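Local coordinates for Ice-binding protein (Leucosporidium, PDB 3UYU) that binds to the surface of ice crystals and inhibits their growth, conferring freeze tolerance with low thermal hysteresis activity, at residues L4-G9 with T141-I146; L8-N13 with V84-T89; V188-R193 with R206-T211. The protein carries 2 engineered substitutions. All blocks are in the same frame, centred on the assembly; numbering follows the deposited sequence.

Contact 1. Residues L4-G9 with T141-I146; sequences LSVELG and TWVFQI
Leu4 and its neighbours Ser5 and Val6 meet Thr141 and Val143 at one strand of a right-handed beta-helix. The strand is 142-146. Residues 4-9 have no regular structure and run past its beginning, close to helix 76-96.

One direct hydrogen bond joins the two segments. Leu4 N donates to Thr141 OG1 at 2.9 Å, with an N-H...O angle of 157°. Thr141 holds OG1 in the crowded position between its own N and carbonyl carbon (chi1 49°), which turns the hydroxyl to Leu4 and the methyl CG2 to Ser5. Replacing Thr141 by an alanine here would probably leave the buried Leu4 N-H without its acceptor and open a small gap beside Ser5. A water adds a polar link, lying 2.9 Å from Leu4 O and 3.0 Å from Trp142 O. Ser5 OG takes its hydrogen bond outside the contact, with Asp3.

The rest is packing. Leu4 CB sits 3.4 Å from Thr141 OG1 and 3.8 Å from Val143 CG2. Val143 CG2 thus lies against the start of the Leu4 side chain. Val143 CG2 also comes 3.3 Å from Leu4 O. Val143 CG1 is anti to the backbone N (chi1 169°), and this leaves CG2 to make the touches. Ser5 OG lies 3.8 Å from Thr141 CG2.

Val6 is shared between strand and helix. It also packs on Ala90, Gln93 and Ala94 of helix 76-96 and on Ala170 of strand 169-173. The strand itself is paired on its two edges, by backbone hydrogen bonds to Tyr120 and to Ala170. The side chains of Val6 and Val143 cross at about a right angle and touch through their CG2 methyls, 4.1 Å apart.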
loop_
_atom_site.group_PDB
_atom_site.type_symbol
_atom_site.label_atom_id
_atom_site.label_comp_id
_atom_site.label_asym_id
_atom_site.label_seq_id
_atom_site.Cartn_x
_atom_site.Cartn_y
_atom_site.Cartn_z
ATOM N N LEU A 4 -9.242 -1.113 18.470
ATOM C CA LEU A 4 -9.502 -2.167 17.537
ATOM C C LEU A 4 -9.559 -1.615 16.076
ATOM O O LEU A 4 -10.194 -2.223 15.203
ATOM C CB LEU A 4 -10.789 -2.918 17.977
ATOM C CG LEU A 4 -10.747 -3.628 19.375
ATOM C CD1 LEU A 4 -12.100 -4.194 19.725
ATOM C CD2 LEU A 4 -9.672 -4.731 19.354
ATOM N N SER A 5 -8.862 -0.511 15.807
ATOM C CA SER A 5 -8.788 0.016 14.452
ATOM C C SER A 5 -8.231 -1.035 13.489
ATOM O O SER A 5 -7.234 -1.722 13.802
ATOM C CB SER A 5 -7.849 1.244 14.401
ATOM O OG SER A 5 -8.496 2.294 15.089
ATOM N N VAL A 6 -8.824 -1.123 12.307
ATOM C CA VAL A 6 -8.254 -1.960 11.230
ATOM C C VAL A 6 -7.739 -1.082 10.082
ATOM O O VAL A 6 -8.511 -0.328 9.441
ATOM C CB VAL A 6 -9.343 -2.940 10.711
ATOM C CG1 VAL A 6 -8.820 -3.754 9.507
ATOM C CG2 VAL A 6 -9.792 -3.867 11.847
ATOM N N GLU A 7 -6.441 -1.213 9.775
ATOM C CA GLU A 7 -5.779 -0.364 8.828
ATOM C C GLU A 7 -6.038 -0.870 7.414
ATOM O O GLU A 7 -5.714 -2.017 7.061
ATOM C CB GLU A 7 -4.247 -0.357 9.132
ATOM C CG GLU A 7 -3.445 0.369 8.111
ATOM C CD GLU A 7 -3.926 1.830 7.953
ATOM O OE1 GLU A 7 -4.071 2.489 9.027
ATOM O OE2 GLU A 7 -4.207 2.326 6.816
ATOM N N LEU A 8 -6.646 -0.012 6.611
ATOM C CA LEU A 8 -7.065 -0.436 5.243
ATOM C C LEU A 8 -6.067 -0.105 4.130
ATOM O O LEU A 8 -6.208 -0.635 3.027
ATOM C CB LEU A 8 -8.439 0.178 4.877
ATOM C CG LEU A 8 -9.522 -0.103 5.900
ATOM C CD1 LEU A 8 -10.776 0.723 5.393
ATOM C CD2 LEU A 8 -9.857 -1.587 5.965
ATOM N N GLY A 9 -5.084 0.804 4.378
ATOM C CA GLY A 9 -4.184 1.112 3.288
ATOM C C GLY A 9 -4.909 1.716 2.111
ATOM O O GLY A 9 -5.899 2.546 2.267
ATOM N N THR A 141 -14.085 1.779 18.900
ATOM C CA THR A 141 -13.955 0.789 17.825
ATOM C C THR A 141 -14.650 -0.531 18.122
ATOM O O THR A 141 -14.738 -0.975 19.300
ATOM C CB THR A 141 -12.460 0.508 17.451
ATOM O OG1 THR A 141 -11.750 0.271 18.675
ATOM C CG2 THR A 141 -11.874 1.697 16.715
ATOM N N TRP A 142 -15.163 -1.141 17.040
ATOM C CA TRP A 142 -15.849 -2.441 17.092
ATOM C C TRP A 142 -15.217 -3.342 16.004
ATOM O O TRP A 142 -15.060 -2.917 14.879
ATOM C CB TRP A 142 -17.314 -2.301 16.678
ATOM C CG TRP A 142 -18.241 -1.630 17.676
ATOM C CD1 TRP A 142 -19.100 -2.252 18.561
ATOM C CD2 TRP A 142 -18.444 -0.215 17.832
ATOM N NE1 TRP A 142 -19.833 -1.288 19.251
ATOM C CE2 TRP A 142 -19.448 -0.047 18.828
ATOM C CE3 TRP A 142 -17.881 0.929 17.234
ATOM C CZ2 TRP A 142 -19.905 1.226 19.255
ATOM C CZ3 TRP A 142 -18.333 2.204 17.649
ATOM C CH2 TRP A 142 -19.334 2.322 18.699
ATOM N N VAL A 143 -14.941 -4.604 16.349
ATOM C CA VAL A 143 -14.598 -5.610 15.337
ATOM C C VAL A 143 -15.395 -6.839 15.617
ATOM O O VAL A 143 -15.436 -7.266 16.797
ATOM C CB VAL A 143 -13.080 -5.977 15.378
ATOM C CG1 VAL A 143 -12.818 -7.261 14.484
ATOM C CG2 VAL A 143 -12.259 -4.779 14.975
ATOM N N PHE A 144 -16.048 -7.357 14.573
ATOM C CA PHE A 144 -16.773 -8.667 14.564
ATOM C C PHE A 144 -15.965 -9.690 13.815
ATOM O O PHE A 144 -15.515 -9.438 12.701
ATOM C CB PHE A 144 -18.155 -8.470 13.898
ATOM C CG PHE A 144 -18.900 -7.328 14.569
ATOM C CD1 PHE A 144 -18.656 -5.991 14.189
ATOM C CD2 PHE A 144 -19.648 -7.555 15.715
ATOM C CE1 PHE A 144 -19.263 -4.917 14.930
ATOM C CE2 PHE A 144 -20.271 -6.522 16.411
ATOM C CZ PHE A 144 -20.071 -5.196 16.047
ATOM N N GLN A 145 -15.718 -10.811 14.498
ATOM C CA GLN A 145 -15.016 -11.952 13.889
ATOM C C GLN A 145 -16.006 -13.096 13.737
ATOM O O GLN A 145 -16.468 -13.635 14.771
ATOM C CB GLN A 145 -13.861 -12.406 14.775
ATOM C CG GLN A 145 -12.847 -11.322 15.144
ATOM C CD GLN A 145 -11.845 -11.807 16.166
ATOM O OE1 GLN A 145 -12.229 -12.456 17.174
ATOM N NE2 GLN A 145 -10.573 -11.443 15.984
ATOM N N ILE A 146 -16.437 -13.334 12.505
ATOM C CA ILE A 146 -17.529 -14.295 12.228
ATOM C C ILE A 146 -16.958 -15.398 11.342
ATOM O O ILE A 146 -16.602 -15.151 10.179
ATOM C CB ILE A 146 -18.701 -13.570 11.498
ATOM C CG1 ILE A 146 -19.266 -12.438 12.411
ATOM C CG2 ILE A 146 -19.792 -14.554 11.146
ATOM C CD1 ILE A 146 -20.149 -11.450 11.744
HETATM O O HOH W 1 -12.654 -1.309 14.015
#

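Contact 2. Residues L8-N13 with V84-T89; sequences LGVASN and VANAET
Asn86 reaches from helix 76-96 across the bend at Gly9 and over to Val10. Its CG lies anti to the carbonyl carbon (chi1 -73°), which sends the amide off the helix toward the chain of residues 8-10. Asn86 CB rests 3.5 Å from Leu8 O. Farther out, the amide group covers Gly9 and comes close to the backbone and the CG2 methyl of Val10. The Val10 and Asn86 side chains cross obliquely. Gly9 has a positive phi (62°), and a CB on it would run into the Asn86 amide.

Two residues after Gly9, Ala11 points its methyl at the helix. Ala11 CB meets Ala87 CB at 3.9 Å, the two methyls set roughly at right angles. Ala11 also touches Leu208 of the beta-helix.

Residues 10-13 form a short 3-10 segment. Ala11 N bonds to Leu8 O at 3.0 Å, and Asn13 N bonds to Val10 O at 2.9 Å. Val10 also packs on Ala82 of the second subunit, so the contact borders the dimer interface. The arrangement belongs to the fold of this ice-binding protein family, a right-handed beta-helix with a long alpha-helix lying alongside it.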
loop_
_atom_site.group_PDB
_atom_site.type_symbol
_atom_site.label_atom_id
_atom_site.label_comp_id
_atom_site.label_asym_id
_atom_site.label_seq_id
_atom_site.Cartn_x
_atom_site.Cartn_y
_atom_site.Cartn_z
ATOM N N LEU A 8 -6.646 -0.012 6.611
ATOM C CA LEU A 8 -7.065 -0.436 5.243
ATOM C C LEU A 8 -6.067 -0.105 4.130
ATOM O O LEU A 8 -6.208 -0.635 3.027
ATOM C CB LEU A 8 -8.439 0.178 4.877
ATOM C CG LEU A 8 -9.522 -0.103 5.900
ATOM C CD1 LEU A 8 -10.776 0.723 5.393
ATOM C CD2 LEU A 8 -9.857 -1.587 5.965
ATOM N N GLY A 9 -5.084 0.804 4.378
ATOM C CA GLY A 9 -4.184 1.112 3.288
ATOM C C GLY A 9 -4.909 1.716 2.111
ATOM O O GLY A 9 -5.899 2.546 2.267
ATOM N N VAL A 10 -4.552 1.258 0.923
ATOM C CA VAL A 10 -5.065 1.810 -0.260
ATOM C C VAL A 10 -6.554 1.406 -0.398
ATOM O O VAL A 10 -7.273 2.022 -1.180
ATOM C CB VAL A 10 -4.229 1.280 -1.500
ATOM C CG1 VAL A 10 -4.794 1.788 -2.825
ATOM C CG2 VAL A 10 -2.783 1.854 -1.378
ATOM N N ALA A 11 -6.989 0.379 0.341
ATOM C CA ALA A 11 -8.353 -0.050 0.210
ATOM C C ALA A 11 -9.326 0.992 0.789
ATOM O O ALA A 11 -10.526 0.928 0.484
ATOM C CB ALA A 11 -8.567 -1.410 0.856
ATOM N N SER A 12 -8.846 1.951 1.550
ATOM C CA SER A 12 -9.727 3.048 1.984
ATOM C C SER A 12 -10.040 3.994 0.823
ATOM O O SER A 12 -10.823 4.935 1.038
ATOM C CB SER A 12 -9.139 3.822 3.193
ATOM O OG SER A 12 -8.082 4.577 2.781
ATOM N N ASN A 13 -9.524 3.747 -0.384
ATOM C CA ASN A 13 -9.868 4.600 -1.522
ATOM C C ASN A 13 -10.985 4.000 -2.348
ATOM O O ASN A 13 -11.252 4.487 -3.479
ATOM C CB ASN A 13 -8.635 4.794 -2.441
ATOM C CG ASN A 13 -7.440 5.432 -1.687
ATOM O OD1 ASN A 13 -7.562 5.920 -0.524
ATOM N ND2 ASN A 13 -6.279 5.410 -2.320
ATOM N N VAL A 84 -5.941 -4.486 -3.267
ATOM C CA VAL A 84 -6.376 -5.861 -2.909
ATOM C C VAL A 84 -5.417 -6.468 -1.842
ATOM O O VAL A 84 -5.864 -7.022 -0.839
ATOM C CB VAL A 84 -6.388 -6.715 -4.194
ATOM C CG1 VAL A 84 -6.458 -8.217 -3.897
ATOM C CG2 VAL A 84 -7.590 -6.289 -5.015
ATOM N N ALA A 85 -4.085 -6.255 -2.004
ATOM C CA ALA A 85 -3.164 -6.796 -0.970
ATOM C C ALA A 85 -3.444 -6.176 0.387
ATOM O O ALA A 85 -3.459 -6.838 1.383
ATOM C CB ALA A 85 -1.707 -6.530 -1.343
ATOM N N ASN A 86 -3.631 -4.855 0.386
ATOM C CA ASN A 86 -3.944 -4.151 1.613
ATOM C C ASN A 86 -5.304 -4.614 2.271
ATOM O O ASN A 86 -5.375 -4.756 3.509
ATOM C CB ASN A 86 -3.942 -2.650 1.374
ATOM C CG ASN A 86 -2.540 -2.045 1.185
ATOM O OD1 ASN A 86 -1.466 -2.756 1.278
ATOM N ND2 ASN A 86 -2.512 -0.807 0.912
ATOM N N ALA A 87 -6.294 -4.887 1.412
ATOM C CA ALA A 87 -7.565 -5.387 1.897
ATOM C C ALA A 87 -7.416 -6.770 2.501
ATOM O O ALA A 87 -8.022 -7.048 3.557
ATOM C CB ALA A 87 -8.609 -5.353 0.789
ATOM N N GLU A 88 -6.538 -7.629 1.967
ATOM C CA GLU A 88 -6.264 -8.965 2.561
ATOM C C GLU A 88 -5.553 -8.808 3.933
ATOM O O GLU A 88 -5.837 -9.555 4.899
ATOM C CB GLU A 88 -5.328 -9.766 1.618
ATOM C CG GLU A 88 -5.658 -11.085 1.148
ATOM C CD GLU A 88 -6.300 -10.879 -0.175
ATOM O OE1 GLU A 88 -5.879 -11.401 -1.260
ATOM O OE2 GLU A 88 -7.227 -10.079 -0.091
ATOM N N THR A 89 -4.576 -7.874 4.008
ATOM C CA THR A 89 -3.863 -7.632 5.249
ATOM C C THR A 89 -4.895 -7.172 6.325
ATOM O O THR A 89 -4.835 -7.611 7.444
ATOM C CB THR A 89 -2.770 -6.586 5.001
ATOM O OG1 THR A 89 -1.823 -7.188 4.098
ATOM C CG2 THR A 89 -2.126 -6.127 6.325
#

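Contact 3. Residues V188-R193 with R206-T211; sequences VLLAKR and RVLSQT
Two parallel strands, 188-191 and 206-209, lie side by side in the beta-helix, with Val188 beside Arg206 and Ala191 beside Ser209. Their axes are 4.8 Å apart and 9° from exactly parallel. Four backbone hydrogen bonds join them. Leu189 N donates to Arg206 O at 2.9 Å, and Leu189 O accepts from Leu208 N. Ala191 N then donates to Leu208 O, and Ala191 O accepts from Gln210 N. A CA-H...O contact supplements them, with Ser209 CA 3.3 Å from Ala191 O.

On the face with Val188, Leu190 and Arg206, Leu208 packs by its CD1. Leu208 CD1 touches Leu190 CD2 at 3.7 Å, the two side chains side by side and pointing the same way. Leu208 CD1 also meets Val188 CG1 at 4.2 Å. This face looks toward helix 76-96, where Leu190 touches Ala94. On the same face Arg206 NH1 is hydrogen-bonded to Phe14 O. In the right-handed beta-helix the two strands belong to successive coils. The other face carries Leu189, Ala191, Val207 and Ser209, and both Leu189 and Val207 pack there on Val195.

At the end of the strands a side chain adds a further link. Ser209 OG is anti to its backbone N (chi1 168°) and donates to Arg193 O at 2.8 Å, from above the carbonyl plane. Ser209 OG also accepts from Thr211 N at 2.9 Å, making an ST turn. Gln210 CB lies 3.2 Å from Lys192 O, and the Gln210 side chain goes on to touch Glu88 and Tyr91 of helix 76-96.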
loop_
_atom_site.group_PDB
_atom_site.type_symbol
_atom_site.label_atom_id
_atom_site.label_comp_id
_atom_site.label_asym_id
_atom_site.label_seq_id
_atom_site.Cartn_x
_atom_site.Cartn_y
_atom_site.Cartn_z
ATOM N N VAL A 188 -17.356 -1.224 7.686
ATOM C CA VAL A 188 -16.467 -1.848 6.706
ATOM C C VAL A 188 -16.695 -3.354 6.659
ATOM O O VAL A 188 -16.583 -4.031 7.692
ATOM C CB VAL A 188 -14.995 -1.527 7.059
ATOM C CG1 VAL A 188 -14.057 -2.194 6.042
ATOM C CG2 VAL A 188 -14.746 -0.066 7.039
ATOM N N LEU A 189 -17.107 -3.895 5.519
ATOM C CA LEU A 189 -17.261 -5.347 5.358
ATOM C C LEU A 189 -16.010 -5.966 4.747
ATOM O O LEU A 189 -15.658 -5.578 3.642
ATOM C CB LEU A 189 -18.442 -5.567 4.428
ATOM C CG LEU A 189 -19.287 -6.800 4.473
ATOM C CD1 LEU A 189 -19.611 -7.304 5.941
ATOM C CD2 LEU A 189 -20.592 -6.358 3.767
ATOM N N LEU A 190 -15.312 -6.801 5.540
ATOM C CA LEU A 190 -14.108 -7.534 5.052
ATOM C C LEU A 190 -14.599 -8.980 4.905
ATOM O O LEU A 190 -14.604 -9.773 5.882
ATOM C CB LEU A 190 -12.971 -7.430 6.072
ATOM C CG LEU A 190 -12.416 -5.998 6.299
ATOM C CD1 LEU A 190 -11.736 -5.909 7.689
ATOM C CD2 LEU A 190 -11.464 -5.752 5.268
ATOM N N ALA A 191 -15.018 -9.298 3.676
ATOM C CA ALA A 191 -15.631 -10.606 3.326
ATOM C C ALA A 191 -14.661 -11.535 2.632
ATOM O O ALA A 191 -13.981 -11.125 1.702
ATOM C CB ALA A 191 -16.799 -10.371 2.405
ATOM N N LYS A 192 -14.584 -12.752 3.175
ATOM C CA LYS A 192 -13.798 -13.784 2.495
ATOM C C LYS A 192 -14.408 -14.306 1.212
ATOM O O LYS A 192 -13.682 -14.705 0.287
ATOM C CB LYS A 192 -13.389 -14.895 3.462
ATOM C CG LYS A 192 -12.325 -15.768 2.845
ATOM C CD LYS A 192 -12.440 -17.176 3.259
ATOM C CE LYS A 192 -11.110 -17.895 3.022
ATOM N NZ LYS A 192 -10.030 -16.860 3.055
ATOM N N ARG A 193 -15.735 -14.341 1.158
ATOM C CA ARG A 193 -16.434 -14.933 0.006
ATOM C C ARG A 193 -17.460 -13.935 -0.483
ATOM O O ARG A 193 -17.205 -12.731 -0.484
ATOM C CB ARG A 193 -17.049 -16.283 0.395
ATOM C CG ARG A 193 -15.949 -17.321 0.872
ATOM C CD ARG A 193 -16.595 -18.610 1.270
ATOM N NE ARG A 193 -15.867 -19.733 0.686
ATOM C CZ ARG A 193 -16.384 -20.962 0.553
ATOM N NH1 ARG A 193 -17.624 -21.217 0.993
ATOM N NH2 ARG A 193 -15.662 -21.944 -0.004
ATOM N N ARG A 206 -17.774 0.502 3.366
ATOM C CA ARG A 206 -17.168 -0.074 2.197
ATOM C C ARG A 206 -17.381 -1.591 2.185
ATOM O O ARG A 206 -17.612 -2.199 3.233
ATOM C CB ARG A 206 -15.636 0.107 2.259
ATOM C CG ARG A 206 -15.177 1.451 2.529
ATOM C CD ARG A 206 -13.633 1.165 2.790
ATOM N NE ARG A 206 -13.297 2.360 3.435
ATOM C CZ ARG A 206 -13.199 3.502 2.794
ATOM N NH1 ARG A 206 -13.391 3.570 1.447
ATOM N NH2 ARG A 206 -12.913 4.607 3.447
ATOM N N VAL A 207 -17.265 -2.168 0.976
ATOM C CA VAL A 207 -17.384 -3.603 0.754
ATOM C C VAL A 207 -16.082 -4.134 0.119
ATOM O O VAL A 207 -15.742 -3.736 -0.972
ATOM C CB VAL A 207 -18.596 -3.954 -0.126
ATOM C CG1 VAL A 207 -18.733 -5.468 -0.298
ATOM C CG2 VAL A 207 -19.893 -3.380 0.529
ATOM N N LEU A 208 -15.416 -5.006 0.858
ATOM C CA LEU A 208 -14.083 -5.518 0.428
ATOM C C LEU A 208 -14.231 -7.017 0.381
ATOM O O LEU A 208 -14.276 -7.625 1.414
ATOM C CB LEU A 208 -13.008 -5.059 1.407
ATOM C CG LEU A 208 -12.937 -3.497 1.660
ATOM C CD1 LEU A 208 -11.852 -3.152 2.647
ATOM C CD2 LEU A 208 -12.556 -2.753 0.391
ATOM N N SER A 209 -14.290 -7.614 -0.824
ATOM C CA SER A 209 -14.514 -9.063 -0.877
ATOM C C SER A 209 -13.390 -9.799 -1.589
ATOM O O SER A 209 -12.956 -9.327 -2.653
ATOM C CB SER A 209 -15.801 -9.328 -1.685
ATOM O OG SER A 209 -15.881 -10.736 -1.992
ATOM N N GLN A 210 -12.995 -10.960 -1.054
ATOM C CA GLN A 210 -12.006 -11.854 -1.763
ATOM C C GLN A 210 -12.564 -12.689 -2.903
ATOM O O GLN A 210 -11.806 -13.402 -3.633
ATOM C CB GLN A 210 -11.323 -12.740 -0.761
ATOM C CG GLN A 210 -10.428 -11.850 0.127
ATOM C CD GLN A 210 -9.564 -12.573 1.158
ATOM O OE1 GLN A 210 -9.115 -13.712 0.951
ATOM N NE2 GLN A 210 -9.331 -11.902 2.279
ATOM N N THR A 211 -13.860 -12.536 -3.151
ATOM C CA THR A 211 -14.469 -13.134 -4.375
ATOM C C THR A 211 -15.316 -12.097 -5.072
ATOM O O THR A 211 -14.795 -11.195 -5.670
ATOM C CB THR A 211 -15.192 -14.514 -4.081
ATOM O OG1 THR A 211 -16.321 -14.337 -3.223
ATOM C CG2 THR A 211 -14.308 -15.511 -3.416
#

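In the fold
The chain starts with the irregular stretch that serves both contact 1 and contact 2, which share Leu8 and Gly9. Contact 2 closes first, when helix 76-96 comes up beside residues 8-13. Contact 1 closes later, at strand 142-146; the two loops start from the same stretch. Contact 3 follows in series and closes only a short loop, between neighbouring coils. The N-terminal stretch lies between helix and beta-helix. Leu8 packs on Val188, Arg206 and Leu208, and Val6 CG1 reaches Leu190 CD1. Helix residue Glu88 also touches Gln210. Contacts 1 and 2 therefore tie the N terminus to strand and helix, and contact 3 joins two coils.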